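Local coordinates for protein putative NADPH:quinone oxidoreductase (Ralstonia eutropha, PDB 3IUP) that binds NADPH and probably uses it to reduce quinones or related substrates, at residues A[4-9]-A[20-25]; A[128-133]-A[372-377]. One frame throughout, in Å; residues are numbered along the deposited sequence.

Interaction 1: A[4-9]-A[20-25]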
loop_
_atom_site.group_PDB
_atom_site.type_symbol
_atom_site.label_atom_id
_atom_site.label_comp_id
_atom_site.label_asym_id
_atom_site.label_seq_id
_atom_site.Cartn_x
_atom_site.Cartn_y
_atom_site.Cartn_z
ATOM N N SER A 4 3.794 3.801 48.498
ATOM C CA SER A 4 3.033 3.895 47.267
ATOM C C SER A 4 3.195 5.310 46.734
ATOM O O SER A 4 3.642 6.225 47.433
ATOM C CB SER A 4 1.567 3.588 47.505
ATOM O OG SER A 4 1.082 4.473 48.485
ATOM N N ALA A 5 2.847 5.466 45.467
ATOM C CA ALA A 5 3.035 6.699 44.753
ATOM C C ALA A 5 2.054 6.691 43.596
ATOM O O ALA A 5 1.333 5.720 43.393
ATOM C CB ALA A 5 4.449 6.837 44.260
ATOM N N LEU A 6 2.014 7.767 42.833
ATOM C CA LEU A 6 0.932 7.947 41.893
ATOM C C LEU A 6 1.319 7.493 40.487
ATOM O O LEU A 6 2.481 7.598 40.072
ATOM C CB LEU A 6 0.523 9.430 41.853
ATOM C CG LEU A 6 0.020 9.994 43.183
ATOM C CD1 LEU A 6 -0.302 11.461 42.972
ATOM C CD2 LEU A 6 -1.201 9.201 43.620
ATOM N N GLN A 7 0.316 7.015 39.756
ATOM C CA GLN A 7 0.454 6.705 38.334
ATOM C C GLN A 7 -0.829 7.053 37.630
ATOM O O GLN A 7 -1.898 6.797 38.148
ATOM C CB GLN A 7 0.728 5.232 38.098
ATOM C CG GLN A 7 1.874 4.702 38.887
ATOM C CD GLN A 7 2.411 3.433 38.311
ATOM O OE1 GLN A 7 1.741 2.772 37.519
ATOM N NE2 GLN A 7 3.626 3.072 38.715
ATOM N N LEU A 8 -0.731 7.656 36.458
ATOM C CA LEU A 8 -1.948 7.990 35.740
ATOM C C LEU A 8 -2.598 6.713 35.202
ATOM O O LEU A 8 -1.890 5.759 34.785
ATOM C CB LEU A 8 -1.580 8.912 34.586
ATOM C CG LEU A 8 -2.666 9.474 33.706
ATOM C CD1 LEU A 8 -2.088 10.873 33.259
ATOM C CD2 LEU A 8 -2.981 8.542 32.520
ATOM N N ARG A 9 -3.918 6.678 35.184
ATOM C CA ARG A 9 -4.651 5.579 34.579
ATOM C C ARG A 9 -5.732 6.100 33.630
ATOM O O ARG A 9 -6.411 7.117 33.922
ATOM C CB ARG A 9 -5.289 4.697 35.647
ATOM C CG ARG A 9 -4.256 3.927 36.501
ATOM C CD ARG A 9 -3.653 2.786 35.713
ATOM N NE ARG A 9 -2.736 1.955 36.493
ATOM C CZ ARG A 9 -1.432 2.221 36.617
ATOM N NH1 ARG A 9 -0.909 3.323 36.061
ATOM N NH2 ARG A 9 -0.659 1.413 37.319
ATOM N N LEU A 20 -10.200 9.221 33.405
ATOM C CA LEU A 20 -8.796 9.487 33.599
ATOM C C LEU A 20 -8.604 9.853 35.027
ATOM O O LEU A 20 -9.345 10.685 35.569
ATOM C CB LEU A 20 -8.310 10.678 32.734
ATOM C CG LEU A 20 -8.429 10.464 31.248
ATOM C CD1 LEU A 20 -8.009 11.718 30.452
ATOM C CD2 LEU A 20 -7.564 9.297 30.830
ATOM N N SER A 21 -7.581 9.277 35.660
ATOM C CA SER A 21 -7.338 9.490 37.079
ATOM C C SER A 21 -5.880 9.256 37.421
ATOM O O SER A 21 -5.142 8.735 36.603
ATOM C CB SER A 21 -8.244 8.561 37.942
ATOM O OG SER A 21 -7.892 7.214 37.729
ATOM N N LEU A 22 -5.485 9.716 38.600
ATOM C CA LEU A 22 -4.228 9.376 39.201
ATOM C C LEU A 22 -4.479 8.289 40.250
ATOM O O LEU A 22 -5.186 8.533 41.232
ATOM C CB LEU A 22 -3.578 10.606 39.845
ATOM C CG LEU A 22 -3.274 11.802 38.949
ATOM C CD1 LEU A 22 -2.437 12.801 39.759
ATOM C CD2 LEU A 22 -2.552 11.419 37.602
ATOM N N ASP A 23 -3.926 7.100 40.045
ATOM C CA ASP A 23 -4.116 5.997 40.965
ATOM C C ASP A 23 -2.943 5.974 41.942
ATOM O O ASP A 23 -1.797 6.335 41.612
ATOM C CB ASP A 23 -4.176 4.645 40.222
ATOM C CG ASP A 23 -5.582 4.278 39.704
ATOM O OD1 ASP A 23 -6.395 5.183 39.417
ATOM O OD2 ASP A 23 -5.862 3.024 39.584
ATOM N N SER A 24 -3.232 5.510 43.140
ATOM C CA SER A 24 -2.205 5.238 44.122
ATOM C C SER A 24 -1.815 3.794 43.910
ATOM O O SER A 24 -2.697 2.916 43.984
ATOM C CB SER A 24 -2.752 5.422 45.536
ATOM O OG SER A 24 -1.818 4.891 46.463
ATOM N N ILE A 25 -0.531 3.576 43.631
ATOM C CA ILE A 25 0.057 2.277 43.209
ATOM C C ILE A 25 1.195 1.907 44.163
ATOM O O ILE A 25 2.063 2.737 44.427
ATOM C CB ILE A 25 0.612 2.419 41.731
ATOM C CG1 ILE A 25 -0.504 2.794 40.758
ATOM C CG2 ILE A 25 1.259 1.148 41.199
ATOM C CD1 ILE A 25 -1.630 1.824 40.752
HETATM O O HOH W 1 -0.043 7.407 47.137
HETATM O O HOH W 2 -9.030 6.128 35.593
#

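Interaction 2: A[128-133]-A[372-377]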
loop_
_atom_site.group_PDB
_atom_site.type_symbol
_atom_site.label_atom_id
_atom_site.label_comp_id
_atom_site.label_asym_id
_atom_site.label_seq_id
_atom_site.Cartn_x
_atom_site.Cartn_y
_atom_site.Cartn_z
ATOM N N SER A 128 4.149 8.117 35.662
ATOM C CA SER A 128 4.197 7.414 36.976
ATOM C C SER A 128 5.312 8.024 37.757
ATOM O O SER A 128 6.363 8.353 37.201
ATOM C CB SER A 128 4.520 5.912 36.833
ATOM O OG SER A 128 3.590 5.262 35.973
ATOM N N GLN A 129 5.139 8.160 39.062
ATOM C CA GLN A 129 6.253 8.673 39.843
ATOM C C GLN A 129 7.463 7.735 39.840
ATOM O O GLN A 129 8.617 8.206 39.769
ATOM C CB GLN A 129 5.819 8.928 41.274
ATOM C CG GLN A 129 4.886 10.096 41.441
ATOM C CD GLN A 129 4.587 10.393 42.903
ATOM O OE1 GLN A 129 3.504 10.126 43.384
ATOM N NE2 GLN A 129 5.576 10.966 43.615
ATOM N N TYR A 130 7.193 6.431 39.930
ATOM C CA TYR A 130 8.277 5.397 40.007
ATOM C C TYR A 130 7.935 4.281 39.101
ATOM O O TYR A 130 6.757 3.906 39.029
ATOM C CB TYR A 130 8.393 4.829 41.438
ATOM C CG TYR A 130 8.908 5.857 42.376
ATOM C CD1 TYR A 130 10.276 6.060 42.510
ATOM C CD2 TYR A 130 8.031 6.666 43.096
ATOM C CE1 TYR A 130 10.756 7.050 43.353
ATOM C CE2 TYR A 130 8.493 7.670 43.919
ATOM C CZ TYR A 130 9.851 7.855 44.046
ATOM O OH TYR A 130 10.348 8.844 44.860
ATOM N N ARG A 131 8.954 3.741 38.408
ATOM C CA ARG A 131 8.760 2.542 37.573
ATOM C C ARG A 131 9.848 1.539 37.867
ATOM O O ARG A 131 11.026 1.914 37.934
ATOM C CB ARG A 131 8.704 2.899 36.073
ATOM C CG ARG A 131 7.316 3.367 35.658
ATOM C CD ARG A 131 6.355 2.200 35.451
ATOM N NE ARG A 131 6.600 1.577 34.153
ATOM C CZ ARG A 131 6.999 0.323 33.948
ATOM N NH1 ARG A 131 7.176 -0.525 34.969
ATOM N NH2 ARG A 131 7.188 -0.102 32.705
ATOM N N CYS A 132 9.425 0.297 38.058
ATOM C CA CYS A 132 10.290 -0.844 38.284
ATOM C C CYS A 132 10.404 -1.590 36.982
ATOM O O CYS A 132 9.406 -2.122 36.462
ATOM C CB CYS A 132 9.711 -1.756 39.332
ATOM S SG CYS A 132 10.812 -3.124 39.720
ATOM N N ILE A 133 11.576 -1.520 36.382
ATOM C CA ILE A 133 11.744 -2.100 35.067
ATOM C C ILE A 133 13.039 -2.855 34.957
ATOM O O ILE A 133 13.943 -2.600 35.710
ATOM C CB ILE A 133 11.636 -1.067 33.962
ATOM C CG1 ILE A 133 12.884 -0.255 33.806
ATOM C CG2 ILE A 133 10.440 -0.118 34.180
ATOM C CD1 ILE A 133 12.994 0.195 32.367
ATOM N N ASN A 372 6.625 15.960 34.138
ATOM C CA ASN A 372 7.495 15.517 35.202
ATOM C C ASN A 372 6.621 14.911 36.286
ATOM O O ASN A 372 5.997 15.643 37.055
ATOM C CB ASN A 372 8.322 16.669 35.768
ATOM C CG ASN A 372 9.170 16.241 36.969
ATOM O OD1 ASN A 372 9.072 15.117 37.466
ATOM N ND2 ASN A 372 10.038 17.133 37.403
ATOM N N PRO A 373 6.546 13.571 36.356
ATOM C CA PRO A 373 5.604 12.931 37.298
ATOM C C PRO A 373 5.825 13.288 38.728
ATOM O O PRO A 373 4.897 13.165 39.538
ATOM C CB PRO A 373 5.888 11.430 37.101
ATOM C CG PRO A 373 6.291 11.363 35.662
ATOM C CD PRO A 373 7.156 12.577 35.465
ATOM N N ASN A 374 7.047 13.653 39.065
ATOM C CA ASN A 374 7.345 14.013 40.416
ATOM C C ASN A 374 7.288 15.522 40.728
ATOM O O ASN A 374 7.529 15.933 41.880
ATOM C CB ASN A 374 8.688 13.396 40.804
ATOM C CG ASN A 374 8.563 11.927 41.090
ATOM O OD1 ASN A 374 8.128 11.552 42.172
ATOM N ND2 ASN A 374 8.897 11.062 40.095
ATOM N N LYS A 375 6.946 16.334 39.743
ATOM C CA LYS A 375 6.825 17.783 39.953
ATOM C C LYS A 375 5.805 18.064 41.050
ATOM O O LYS A 375 4.682 17.551 41.031
ATOM C CB LYS A 375 6.387 18.454 38.662
ATOM C CG LYS A 375 6.309 19.954 38.719
ATOM C CD LYS A 375 6.327 20.560 37.336
ATOM C CE LYS A 375 6.354 22.083 37.368
ATOM N NZ LYS A 375 5.063 22.685 36.864
ATOM N N GLY A 376 6.196 18.873 42.026
ATOM C CA GLY A 376 5.254 19.277 43.085
ATOM C C GLY A 376 5.035 18.230 44.170
ATOM O O GLY A 376 4.315 18.475 45.145
ATOM N N LEU A 377 5.671 17.065 44.016
ATOM C CA LEU A 377 5.435 15.924 44.882
ATOM C C LEU A 377 6.686 15.579 45.700
ATOM O O LEU A 377 7.809 15.900 45.312
ATOM C CB LEU A 377 4.982 14.725 44.051
ATOM C CG LEU A 377 3.651 14.874 43.307
ATOM C CD1 LEU A 377 3.316 13.564 42.599
ATOM C CD2 LEU A 377 2.497 15.312 44.223
HETATM O O HOH W 3 9.338 12.001 44.545
#

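Interaction 1: A[4-9]-A[20-25]
Ala-5 faces Ile-25, Gln-7 faces Asp-23 and Arg-9 faces Ser-21 as hydrogen-bonded pairs of an antiparallel beta hairpin, and each pair closes with two backbone bonds. The six N-H...O angles, all above 155°, indicate regular pairing, and the short strand axes run antiparallel with a twist (148° between their N-to-C directions). At the non-hydrogen-bonded pairs, Leu-6 with Ser-24 and Leu-8 with Leu-22, the backbones draw closer, and Leu-6 CA makes a CA-H...O contact of 3.2 Å with Asp-23 O.

Polar side chains gather on the face of Gln-7, Arg-9, Asp-23 and Ile-25. Gln-7 and Arg-9 each have two conformers, so their contacts hold only for the pair described here. In it a bend at chi2 (-74°) turns the Arg-9 chain back along its own strand, where NH1 (3.1 Å) and NH2 (2.8 Å) grip Gln-7 OE1 end-on, in the guanidinium plane; NH1 also reaches Leu-8 O. Arg-9 CG then packs 3.5 Å from Asp-23 CG, but no N-H points at the carboxylate.

Apolar contacts occupy both faces. Ile-25 CG1 rests 3.6 Å from Gln-7 CG, the two chains crossing nearly at right angles, while Leu-22 CD2 lies 4.0 Å from Leu-8 CB on the reverse face.

Leu-6, Leu-8 and Leu-22 pack against helix 348-351, Leu-8 and Leu-20 against helix 46-53, and Arg-9 touches strand 90-93.

Interaction 2: A[128-133]-A[372-377]
Gln-129 and Pro-373 mark the closest backbone approach, 5.0 Å between their CA atoms, where the residues just before strand 130-134 meet a type I turn, Asn-372 to Lys-375, followed by a type II turn, Asn-374 to Leu-377. No beta bridge joins the segments; the polar connection runs through side-chain amides.

Asn-374 uses both ends of its amide on a single residue. ND2 donates to Gln-129 O at 2.9 Å, in the carbonyl plane and on a lone pair, while OD1 accepts from Gln-129 NE2 at 3.0 Å. The second bond is almost straight at the hydrogen (175°) and lies in the Gln-129 amide plane, whereas NE2 stands above the carbonyl plane of Asn-374. The two amide planes are 65° apart. A water donates to the same OD1 at 2.7 Å, giving this oxygen two donors; ND2 has a second acceptor in Ile-39 O. The Gln-129 chain runs extended beyond CG (chi2 -174°), which carries its amide out to Asn-374 OD1 and Leu-377; its OE1 is taken by Leu-6 N.

Leu-377 CD1 lies against the Gln-129 amide, 3.4 Å from Gln-129 CD, the side chains crossing at about a right angle. Pro-373 packs separately on the Ser-128 carbonyl, its CB 3.1 Å from Ser-128 O. An Asx turn, in which Asn-372 OD1 accepts from Asn-374 N at 3.0 Å, ties the start of the first turn together.

The contact thus fastens the C-terminal tail, after strand 369-372, to the GroES-like part of the chain. Strand 34-43 pairs with both 130-134 and 369-372 and lies beside Tyr-130 and Asn-374, while Ser-128, Gln-129 and Tyr-130 touch strand 4-12.

Interactions 1 and 2 adjoin, with centres 10 Å apart, and strand 4-12 takes part in the first while touching the second. Their polar link is the hydrogen bond from Leu-6 N to Gln-129 OE1, 2.8 Å, in which interaction 1 supplies a backbone donor lying outside its hairpin pairing. Packing adds to it: Ala-5 CB lies 3.5 Å from Gln-129 OE1. Together they connect the N-terminal hairpin, residues 128-133 and the C-terminal tail, segments far apart in sequence. Segments 4-9, 20-25 and 372-377 lie outside the stretch of chain, 46 to 368, that holds the residues contacting the NADPH bound in the crystal.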